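Long-range contacts in TsrD (Streptomyces laurentii, PDB 5X7L), which is of unknown function but belongs to the SnoaL-like polyketide cyclase family of the NTF2 clan, whose members share a cone-shaped alpha+beta fold: residues C31-Y36 / L116-W121; E62-T67 / M82-R87; L93-S98 / G128-L133. All coordinates share one frame; numbering follows the deposited sequence.

Contact 1: C31-Y36 / L116-W121; sequences CLHPEY and LFAQHW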
loop_
_atom_site.group_PDB
_atom_site.type_symbol
_atom_site.label_atom_id
_atom_site.label_comp_id
_atom_site.label_asym_id
_atom_site.label_seq_id
_atom_site.Cartn_x
_atom_site.Cartn_y
_atom_site.Cartn_z
ATOM N N CYS B 31 -7.063 -8.630 18.648
ATOM C CA CYS B 31 -5.975 -8.043 17.861
ATOM C C CYS B 31 -5.907 -6.516 17.848
ATOM O O CYS B 31 -4.853 -5.978 17.526
ATOM C CB CYS B 31 -6.004 -8.560 16.418
ATOM S SG CYS B 31 -7.508 -8.183 15.499
ATOM N N LEU B 32 -7.002 -5.828 18.181
ATOM C CA LEU B 32 -7.009 -4.363 18.182
ATOM C C LEU B 32 -7.075 -3.783 19.582
ATOM O O LEU B 32 -7.781 -4.288 20.454
ATOM C CB LEU B 32 -8.182 -3.810 17.374
ATOM C CG LEU B 32 -8.341 -4.269 15.925
ATOM C CD1 LEU B 32 -9.397 -3.423 15.243
ATOM C CD2 LEU B 32 -7.038 -4.220 15.142
ATOM N N HIS B 33 -6.345 -2.691 19.769
ATOM C CA HIS B 33 -6.357 -1.940 21.014
ATOM C C HIS B 33 -7.743 -1.337 21.258
ATOM O O HIS B 33 -8.353 -0.811 20.328
ATOM C CB HIS B 33 -5.315 -0.826 20.935
ATOM C CG HIS B 33 -4.839 -0.346 22.267
ATOM N ND1 HIS B 33 -5.605 0.448 23.089
ATOM C CD2 HIS B 33 -3.667 -0.537 22.914
ATOM C CE1 HIS B 33 -4.931 0.720 24.190
ATOM N NE2 HIS B 33 -3.750 0.136 24.108
ATOM N N PRO B 34 -8.244 -1.392 22.505
ATOM C CA PRO B 34 -9.539 -0.751 22.776
ATOM C C PRO B 34 -9.560 0.746 22.441
ATOM O O PRO B 34 -10.616 1.288 22.126
ATOM C CB PRO B 34 -9.733 -0.979 24.280
ATOM C CG PRO B 34 -8.966 -2.220 24.567
ATOM C CD PRO B 34 -7.752 -2.142 23.675
ATOM N N GLU B 35 -8.398 1.389 22.492
ATOM C CA GLU B 35 -8.270 2.812 22.170
ATOM C C GLU B 35 -7.696 3.012 20.764
ATOM O O GLU B 35 -6.956 3.967 20.512
ATOM C CB GLU B 35 -7.401 3.517 23.215
ATOM C CG GLU B 35 -7.955 3.398 24.628
ATOM C CD GLU B 35 -7.097 4.105 25.656
ATOM O OE1 GLU B 35 -5.961 3.649 25.903
ATOM O OE2 GLU B 35 -7.562 5.115 26.221
ATOM N N TYR B 36 -8.060 2.109 19.854
ATOM C CA TYR B 36 -7.625 2.159 18.462
ATOM C C TYR B 36 -7.800 3.546 17.855
ATOM O O TYR B 36 -8.814 4.206 18.085
ATOM C CB TYR B 36 -8.411 1.147 17.624
ATOM C CG TYR B 36 -7.719 0.821 16.329
ATOM C CD1 TYR B 36 -6.726 -0.146 16.289
ATOM C CD2 TYR B 36 -8.029 1.494 15.152
ATOM C CE1 TYR B 36 -6.060 -0.441 15.117
ATOM C CE2 TYR B 36 -7.370 1.199 13.968
ATOM C CZ TYR B 36 -6.386 0.228 13.962
ATOM O OH TYR B 36 -5.716 -0.083 12.804
ATOM N N LEU B 116 -1.142 -5.095 20.990
ATOM C CA LEU B 116 -2.277 -5.053 20.063
ATOM C C LEU B 116 -2.043 -3.994 18.991
ATOM O O LEU B 116 -1.268 -3.061 19.195
ATOM C CB LEU B 116 -3.571 -4.747 20.823
ATOM C CG LEU B 116 -3.991 -5.780 21.872
ATOM C CD1 LEU B 116 -5.054 -5.207 22.797
ATOM C CD2 LEU B 116 -4.498 -7.059 21.217
ATOM N N PHE B 117 -2.714 -4.125 17.852
ATOM C CA PHE B 117 -2.655 -3.075 16.835
ATOM C C PHE B 117 -3.424 -1.857 17.338
ATOM O O PHE B 117 -4.584 -1.974 17.722
ATOM C CB PHE B 117 -3.252 -3.534 15.505
ATOM C CG PHE B 117 -2.600 -4.754 14.910
ATOM C CD1 PHE B 117 -1.234 -4.987 15.036
ATOM C CD2 PHE B 117 -3.361 -5.660 14.182
ATOM C CE1 PHE B 117 -0.652 -6.108 14.464
ATOM C CE2 PHE B 117 -2.786 -6.779 13.608
ATOM C CZ PHE B 117 -1.429 -7.006 13.748
ATOM N N ALA B 118 -2.781 -0.691 17.331
ATOM C CA ALA B 118 -3.373 0.526 17.895
ATOM C C ALA B 118 -3.647 1.607 16.858
ATOM O O ALA B 118 -4.366 2.567 17.134
ATOM C CB ALA B 118 -2.474 1.082 18.992
ATOM N N GLN B 119 -3.075 1.453 15.672
ATOM C CA GLN B 119 -3.173 2.457 14.635
ATOM C C GLN B 119 -2.704 1.824 13.328
ATOM O O GLN B 119 -1.955 0.852 13.360
ATOM C CB GLN B 119 -2.315 3.652 15.057
ATOM C CG GLN B 119 -1.793 4.539 13.972
ATOM C CD GLN B 119 -1.072 5.757 14.509
ATOM O OE1 GLN B 119 -0.641 5.812 15.669
ATOM N NE2 GLN B 119 -0.946 6.752 13.660
ATOM N N HIS B 120 -3.152 2.348 12.188
ATOM C CA HIS B 120 -2.667 1.858 10.899
ATOM C C HIS B 120 -2.475 2.972 9.885
ATOM O O HIS B 120 -3.036 4.061 10.015
ATOM C CB HIS B 120 -3.603 0.795 10.307
ATOM C CG HIS B 120 -4.906 1.340 9.809
ATOM N ND1 HIS B 120 -6.053 1.327 10.570
ATOM C CD2 HIS B 120 -5.242 1.913 8.629
ATOM C CE1 HIS B 120 -7.042 1.868 9.881
ATOM N NE2 HIS B 120 -6.575 2.237 8.702
ATOM N N TRP B 121 -1.667 2.655 8.877
ATOM C CA TRP B 121 -1.511 3.433 7.657
ATOM C C TRP B 121 -1.690 2.428 6.535
ATOM O O TRP B 121 -1.140 1.332 6.604
ATOM C CB TRP B 121 -0.122 4.059 7.553
ATOM C CG TRP B 121 0.281 4.912 8.708
ATOM C CD1 TRP B 121 0.204 6.272 8.787
ATOM C CD2 TRP B 121 0.842 4.467 9.952
ATOM N NE1 TRP B 121 0.681 6.703 10.002
ATOM C CE2 TRP B 121 1.080 5.616 10.735
ATOM C CE3 TRP B 121 1.170 3.209 10.477
ATOM C CZ2 TRP B 121 1.629 5.548 12.015
ATOM C CZ3 TRP B 121 1.714 3.143 11.751
ATOM C CH2 TRP B 121 1.940 4.309 12.504
#
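The hydroxyl of Tyr-36 meets ND1 of His-120, OH to ND1 2.7 Å, and either atom could be the donor. CG of Tyr-36 is anti to its backbone N (chi1 -161°), and the ring runs out beside strand 116-124 with one face over Ala-118 C and Gln-119 CA. Its edge takes Phe-117 O, 3.2 Å from Tyr-36 CD1, and the rings of Tyr-36 and His-120 meet rim to rim. This is the tight, buried part; Met-50 of helix 47-60 packs against Leu-32 and Tyr-36. Within the alpha+beta fold of the NTF2 clan, residues 32-33 add a short parallel pairing to an outermost strand of the curved sheet: Phe-117 N donates to Cys-31 O at 2.8 Å, and His-33 N gives a nearly straight bond to Phe-117 O (173° at the hydrogen). Leu-32 CD2 touches Phe-117 CB at 3.9 Å; Leu-12 and Met-13 of helix 6-22 pack on Phe-117.

Leu-116 lies close along the backbone of residues 31-33, its CD2 3.7 Å from Cys-31 C, but the packing thins out toward solvent at Pro-34 and Glu-35. His-33 ND1 accepts Glu-35 N in its ring plane and NE2 bonds Asp-114, holding the imidazole beside Ala-118 CB.

Contact 2: E62-T67 / M82-R87; sequences EDLSLT and MTFSGR
Phe-84 carries the one aromatic ring of this contact, and Leu-64 meets it at the edge: CD1 lies near the ring plane, 3.7 Å from Phe-84 CE1. Leu-66 CD1 comes in obliquely and also touches Phe-84 CB at 4.0 Å. Beyond the two segments, Trp-57 packs edge-to-face with this ring, and Phe-102 meets it with planes at about 60°. Both Phe-84 and Leu-66 have CG anti to the backbone N (chi1 178° and -175°), and their side chains cross obliquely. Past them, Leu-66 CD2 sits 4.1 Å from SE of Met-82, a selenomethionine. Tyr-20 and Leu-17 of helix 6-22 cover Leu-66 on this apolar side.

The backbones are the two arms of an antiparallel beta hairpin, at the edge of the curved sheet of an NTF2-like fold. Glu-62 with Arg-87, Ser-65 with Ser-85 and Thr-67 with Thr-83 are hydrogen-bonded pairs, each closed by two N-H to O=C bonds; Leu-66 with Phe-84 is a non-hydrogen-bonded pair. Between Glu-62 and Ser-65 the register slips by one residue, a beta bulge. Asp-63 has positive phi there, and Gly-86 packs its CA 3.4 Å from Glu-62 O.

The other face is polar. Ser-85 OG lies 3.5 Å from Ser-65 CB and is linked to residues 63 and 65 of the adjacent segment through two waters. One donates to Asp-63 O at 2.7 Å and also bonds Ser-85 OG; the other bonds both serine hydroxyls and donates to Thr-83 O. Thr-67 and Thr-83 lie side by side, pointing the same way, with Thr-67 OG1 3.7 Å from Thr-83 CB, while Thr-83 OG1 bonds Asp-69. Asp-63 forms a salt bridge with Arg-101, and Arg-87 NH1 bonds Gly-99 O.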
loop_
_atom_site.group_PDB
_atom_site.type_symbol
_atom_site.label_atom_id
_atom_site.label_comp_id
_atom_site.label_asym_id
_atom_site.label_seq_id
_atom_site.Cartn_x
_atom_site.Cartn_y
_atom_site.Cartn_z
ATOM N N GLU B 62 -21.139 -9.651 -0.248
ATOM C CA GLU B 62 -21.418 -11.077 -0.122
ATOM C C GLU B 62 -20.178 -11.871 -0.516
ATOM O O GLU B 62 -19.373 -11.408 -1.321
ATOM C CB GLU B 62 -22.618 -11.473 -0.982
ATOM C CG GLU B 62 -23.939 -11.010 -0.380
ATOM C CD GLU B 62 -25.147 -11.290 -1.257
ATOM O OE1 GLU B 62 -24.986 -11.834 -2.368
ATOM O OE2 GLU B 62 -26.271 -10.951 -0.831
ATOM N N ASP B 63 -20.033 -13.066 0.055
ATOM C CA ASP B 63 -18.878 -13.927 -0.210
ATOM C C ASP B 63 -17.565 -13.188 0.043
ATOM O O ASP B 63 -16.609 -13.315 -0.718
ATOM C CB ASP B 63 -18.919 -14.464 -1.648
ATOM C CG ASP B 63 -17.865 -15.526 -1.907
ATOM O OD1 ASP B 63 -17.612 -16.351 -1.002
ATOM O OD2 ASP B 63 -17.274 -15.528 -3.005
ATOM N N LEU B 64 -17.526 -12.411 1.120
ATOM C CA LEU B 64 -16.337 -11.648 1.458
ATOM C C LEU B 64 -15.170 -12.589 1.725
ATOM O O LEU B 64 -15.312 -13.583 2.444
ATOM C CB LEU B 64 -16.596 -10.765 2.681
ATOM C CG LEU B 64 -15.501 -9.757 3.050
ATOM C CD1 LEU B 64 -16.115 -8.555 3.744
ATOM C CD2 LEU B 64 -14.422 -10.380 3.930
ATOM N N SER B 65 -14.021 -12.276 1.138
ATOM C CA SER B 65 -12.792 -12.996 1.435
ATOM C C SER B 65 -11.643 -12.022 1.632
ATOM O O SER B 65 -11.407 -11.144 0.800
ATOM C CB SER B 65 -12.451 -13.985 0.319
ATOM O OG SER B 65 -11.233 -14.658 0.594
ATOM N N LEU B 66 -10.936 -12.187 2.743
ATOM C CA LEU B 66 -9.741 -11.411 3.033
ATOM C C LEU B 66 -8.626 -12.394 3.325
ATOM O O LEU B 66 -8.719 -13.182 4.271
ATOM C CB LEU B 66 -9.966 -10.480 4.229
ATOM C CG LEU B 66 -8.823 -9.514 4.561
ATOM C CD1 LEU B 66 -8.617 -8.511 3.434
ATOM C CD2 LEU B 66 -9.093 -8.802 5.879
ATOM N N THR B 67 -7.588 -12.370 2.497
ATOM C CA THR B 67 -6.495 -13.321 2.636
ATOM C C THR B 67 -5.157 -12.606 2.743
ATOM O O THR B 67 -4.980 -11.495 2.235
ATOM C CB THR B 67 -6.470 -14.323 1.469
ATOM O OG1 THR B 67 -6.406 -13.612 0.231
ATOM C CG2 THR B 67 -7.720 -15.200 1.491
HETATM N N MSE B 82 -2.530 -7.914 1.617
HETATM C CA MSE B 82 -3.736 -8.735 1.583
HETATM C C MSE B 82 -4.482 -8.582 0.277
HETATM O O MSE B 82 -4.254 -7.636 -0.486
HETATM C CB MSE B 82 -4.652 -8.361 2.754
HETATM C CG MSE B 82 -4.033 -8.721 4.101
HETATM SE SE MSE B 82 -5.053 -8.052 5.624
HETATM C CE MSE B 82 -4.460 -6.200 5.536
ATOM N N THR B 83 -5.372 -9.540 0.026
ATOM C CA THR B 83 -6.292 -9.509 -1.102
ATOM C C THR B 83 -7.715 -9.535 -0.550
ATOM O O THR B 83 -8.043 -10.363 0.300
ATOM C CB THR B 83 -6.061 -10.700 -2.051
ATOM O OG1 THR B 83 -4.746 -10.609 -2.607
ATOM C CG2 THR B 83 -7.074 -10.693 -3.185
ATOM N N PHE B 84 -8.546 -8.627 -1.052
ATOM C CA PHE B 84 -9.905 -8.410 -0.567
ATOM C C PHE B 84 -10.861 -8.609 -1.735
ATOM O O PHE B 84 -10.746 -7.923 -2.754
ATOM C CB PHE B 84 -10.000 -6.992 -0.001
ATOM C CG PHE B 84 -11.363 -6.594 0.490
ATOM C CD1 PHE B 84 -12.048 -7.368 1.413
ATOM C CD2 PHE B 84 -11.931 -5.396 0.074
ATOM C CE1 PHE B 84 -13.290 -6.972 1.880
ATOM C CE2 PHE B 84 -13.170 -4.995 0.539
ATOM C CZ PHE B 84 -13.852 -5.784 1.441
ATOM N N SER B 85 -11.782 -9.560 -1.605
ATOM C CA SER B 85 -12.682 -9.891 -2.705
ATOM C C SER B 85 -14.083 -10.194 -2.201
ATOM O O SER B 85 -14.298 -10.418 -1.008
ATOM C CB SER B 85 -12.147 -11.084 -3.506
ATOM O OG SER B 85 -12.121 -12.260 -2.718
ATOM N N GLY B 86 -15.030 -10.218 -3.130
ATOM C CA GLY B 86 -16.419 -10.496 -2.807
ATOM C C GLY B 86 -17.333 -10.015 -3.907
ATOM O O GLY B 86 -16.883 -9.730 -5.018
ATOM N N ARG B 87 -18.621 -9.933 -3.592
ATOM C CA ARG B 87 -19.612 -9.381 -4.503
ATOM C C ARG B 87 -20.264 -8.180 -3.838
ATOM O O ARG B 87 -20.750 -8.280 -2.712
ATOM C CB ARG B 87 -20.678 -10.413 -4.877
ATOM C CG ARG B 87 -21.624 -9.901 -5.954
ATOM C CD ARG B 87 -22.648 -10.938 -6.378
ATOM N NE ARG B 87 -22.041 -12.106 -7.012
ATOM C CZ ARG B 87 -21.649 -12.170 -8.283
ATOM N NH1 ARG B 87 -21.780 -11.122 -9.093
ATOM N NH2 ARG B 87 -21.121 -13.298 -8.748
HETATM O O HOH W 1 -14.577 -13.689 -2.493
HETATM O O HOH W 2 -9.503 -12.564 -1.051
#

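Contact 3: L93-S98 / G128-L133; sequences LGIPAS and GLHRQL
Ile-95 turns CG1 anti to its carbonyl carbon (chi1 -54°), and chi2 of 166° then carries CD1 out over the imidazole of His-130, whose own CG is anti to its carbonyl carbon (chi1 -83°). The result is a CH-pi contact: CD1 stands 3.6 Å from the centroid of the His-130 ring, almost on the ring normal. In this NTF2-like fold the pair joins the loop between strands 77-88 and 101-113 to the C-terminal helix 126-132.

The methyl is nearly equidistant from the ring atoms, so it covers the middle of the face and not one corner. CG1 of Ile-95 lies nearer the NE2-CD2 side of the ring, 3.7 Å from His-130 NE2. The ring's rotation is also held by a hydrogen bond between ND1 and Leu-126 O, one turn back in the same helix, and Leu-127 of the second subunit packs against His-130.

Ile-95 serves more than the imidazole. Its CG2 branch touches Leu-133 CB at 4.0 Å, the two side chains crossing at about a right angle, and its CD1 also approaches Leu-129 CG. Earlier in the loop, Leu-93 CD1 meets Leu-129 CD2 at 4.2 Å, a lighter contact made by an exposed residue. Phe-102 of strand 101-113 lies against both Leu-129 and Leu-133, linking the helix to the sheet.

Leu-133, the first residue to leave helical backbone angles, meets Ser-98, later in the same loop. Ser-98 CB lies 3.3 Å from Leu-133 O, and Ser-98 OG is 3.5 Å from Leu-133 CD2, the hydroxyl itself being bonded to Gln-88 and Arg-100. One water bridges the segments, donating to Pro-96 O at 2.9 Å and to Leu-133 O at 3.0 Å.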
loop_
_atom_site.group_PDB
_atom_site.type_symbol
_atom_site.label_atom_id
_atom_site.label_comp_id
_atom_site.label_asym_id
_atom_site.label_seq_id
_atom_site.Cartn_x
_atom_site.Cartn_y
_atom_site.Cartn_z
ATOM N N LEU B 93 -17.814 2.881 -0.366
ATOM C CA LEU B 93 -16.967 4.062 -0.543
ATOM C C LEU B 93 -17.466 4.990 -1.653
ATOM O O LEU B 93 -16.689 5.446 -2.494
ATOM C CB LEU B 93 -15.523 3.632 -0.823
ATOM C CG LEU B 93 -14.902 2.695 0.219
ATOM C CD1 LEU B 93 -13.559 2.172 -0.266
ATOM C CD2 LEU B 93 -14.755 3.384 1.570
ATOM N N GLY B 94 -18.770 5.252 -1.656
ATOM C CA GLY B 94 -19.374 6.151 -2.631
ATOM C C GLY B 94 -19.819 5.496 -3.928
ATOM O O GLY B 94 -20.428 6.150 -4.772
ATOM N N ILE B 95 -19.515 4.209 -4.089
ATOM C CA ILE B 95 -19.901 3.455 -5.281
ATOM C C ILE B 95 -21.246 2.773 -5.043
ATOM O O ILE B 95 -21.356 1.935 -4.151
ATOM C CB ILE B 95 -18.860 2.370 -5.638
ATOM C CG1 ILE B 95 -17.456 2.974 -5.767
ATOM C CG2 ILE B 95 -19.263 1.647 -6.920
ATOM C CD1 ILE B 95 -16.347 1.938 -5.774
ATOM N N PRO B 96 -22.272 3.120 -5.838
ATOM C CA PRO B 96 -23.568 2.452 -5.684
ATOM C C PRO B 96 -23.473 0.940 -5.917
ATOM O O PRO B 96 -22.599 0.480 -6.652
ATOM C CB PRO B 96 -24.440 3.116 -6.757
ATOM C CG PRO B 96 -23.789 4.433 -7.016
ATOM C CD PRO B 96 -22.319 4.183 -6.857
ATOM N N ALA B 97 -24.364 0.181 -5.287
ATOM C CA ALA B 97 -24.334 -1.281 -5.373
ATOM C C ALA B 97 -24.445 -1.769 -6.819
ATOM O O ALA B 97 -25.449 -1.534 -7.487
ATOM C CB ALA B 97 -25.446 -1.883 -4.526
ATOM N N SER B 98 -23.407 -2.459 -7.288
ATOM C CA SER B 98 -23.325 -2.902 -8.682
ATOM C C SER B 98 -23.742 -4.353 -8.889
ATOM O O SER B 98 -24.016 -4.764 -10.017
ATOM C CB SER B 98 -21.896 -2.743 -9.196
ATOM O OG SER B 98 -21.020 -3.636 -8.525
ATOM N N GLY B 128 -8.739 0.482 -8.944
ATOM C CA GLY B 128 -9.143 -0.832 -9.428
ATOM C C GLY B 128 -10.529 -1.216 -8.944
ATOM O O GLY B 128 -11.317 -1.782 -9.697
ATOM N N LEU B 129 -10.829 -0.909 -7.685
ATOM C CA LEU B 129 -12.151 -1.183 -7.129
ATOM C C LEU B 129 -13.238 -0.439 -7.910
ATOM O O LEU B 129 -14.260 -1.023 -8.280
ATOM C CB LEU B 129 -12.201 -0.799 -5.648
ATOM C CG LEU B 129 -13.472 -1.194 -4.896
ATOM C CD1 LEU B 129 -13.614 -2.708 -4.813
ATOM C CD2 LEU B 129 -13.478 -0.566 -3.510
ATOM N N HIS B 130 -13.006 0.846 -8.168
ATOM C CA HIS B 130 -13.939 1.652 -8.955
ATOM C C HIS B 130 -14.145 1.092 -10.356
ATOM O O HIS B 130 -15.270 1.039 -10.853
ATOM C CB HIS B 130 -13.454 3.098 -9.049
ATOM C CG HIS B 130 -13.824 3.934 -7.867
ATOM N ND1 HIS B 130 -13.251 3.766 -6.625
ATOM C CD2 HIS B 130 -14.717 4.943 -7.737
ATOM C CE1 HIS B 130 -13.772 4.640 -5.783
ATOM N NE2 HIS B 130 -14.664 5.365 -6.432
ATOM N N ARG B 131 -13.055 0.674 -10.990
ATOM C CA ARG B 131 -13.137 0.115 -12.336
ATOM C C ARG B 131 -13.905 -1.203 -12.360
ATOM O O ARG B 131 -14.753 -1.413 -13.224
ATOM C CB ARG B 131 -11.740 -0.058 -12.928
ATOM C CG ARG B 131 -11.202 1.249 -13.480
ATOM C CD ARG B 131 -9.754 1.156 -13.912
ATOM N NE ARG B 131 -9.291 2.433 -14.452
ATOM C CZ ARG B 131 -8.015 2.790 -14.562
ATOM N NH1 ARG B 131 -7.048 1.970 -14.166
ATOM N NH2 ARG B 131 -7.703 3.978 -15.069
ATOM N N GLN B 132 -13.623 -2.077 -11.402
ATOM C CA GLN B 132 -14.292 -3.373 -11.348
ATOM C C GLN B 132 -15.779 -3.247 -11.034
ATOM O O GLN B 132 -16.590 -4.030 -11.533
ATOM C CB GLN B 132 -13.621 -4.268 -10.316
ATOM C CG GLN B 132 -12.213 -4.671 -10.695
ATOM C CD GLN B 132 -11.503 -5.364 -9.558
ATOM O OE1 GLN B 132 -12.129 -6.050 -8.763
ATOM N NE2 GLN B 132 -10.196 -5.178 -9.465
ATOM N N LEU B 133 -16.140 -2.265 -10.217
ATOM C CA LEU B 133 -17.530 -2.106 -9.799
ATOM C C LEU B 133 -18.319 -1.159 -10.705
ATOM O O LEU B 133 -19.455 -0.796 -10.393
ATOM C CB LEU B 133 -17.591 -1.657 -8.339
ATOM C CG LEU B 133 -16.999 -2.674 -7.354
ATOM C CD1 LEU B 133 -17.108 -2.163 -5.925
ATOM C CD2 LEU B 133 -17.655 -4.046 -7.488
HETATM O O HOH W 3 -21.686 0.931 -9.393
#

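How the contacts relate
Contacts 1 and 2 both reach one curved antiparallel sheet with strand order 61-74, 77-88, 101-113, 116-124. Contact 2 joins its first two strands, and contact 1 adds residues 32-33 at the other outermost strand; their centres are about 22 Å apart, on opposite sides of the chain's centre. Contact 3 joins a loop to the C-terminal helix, about 14 Å from contact 2 and about 28 Å from contact 1, centre to centre. Along the chain, contact 2 falls between the segments of contact 1, contact 3 comes after contact 2, and contacts 1 and 3 interleave, helix 126-132 following strand 116-124. Early and late parts of the chain are thus tied into a single domain.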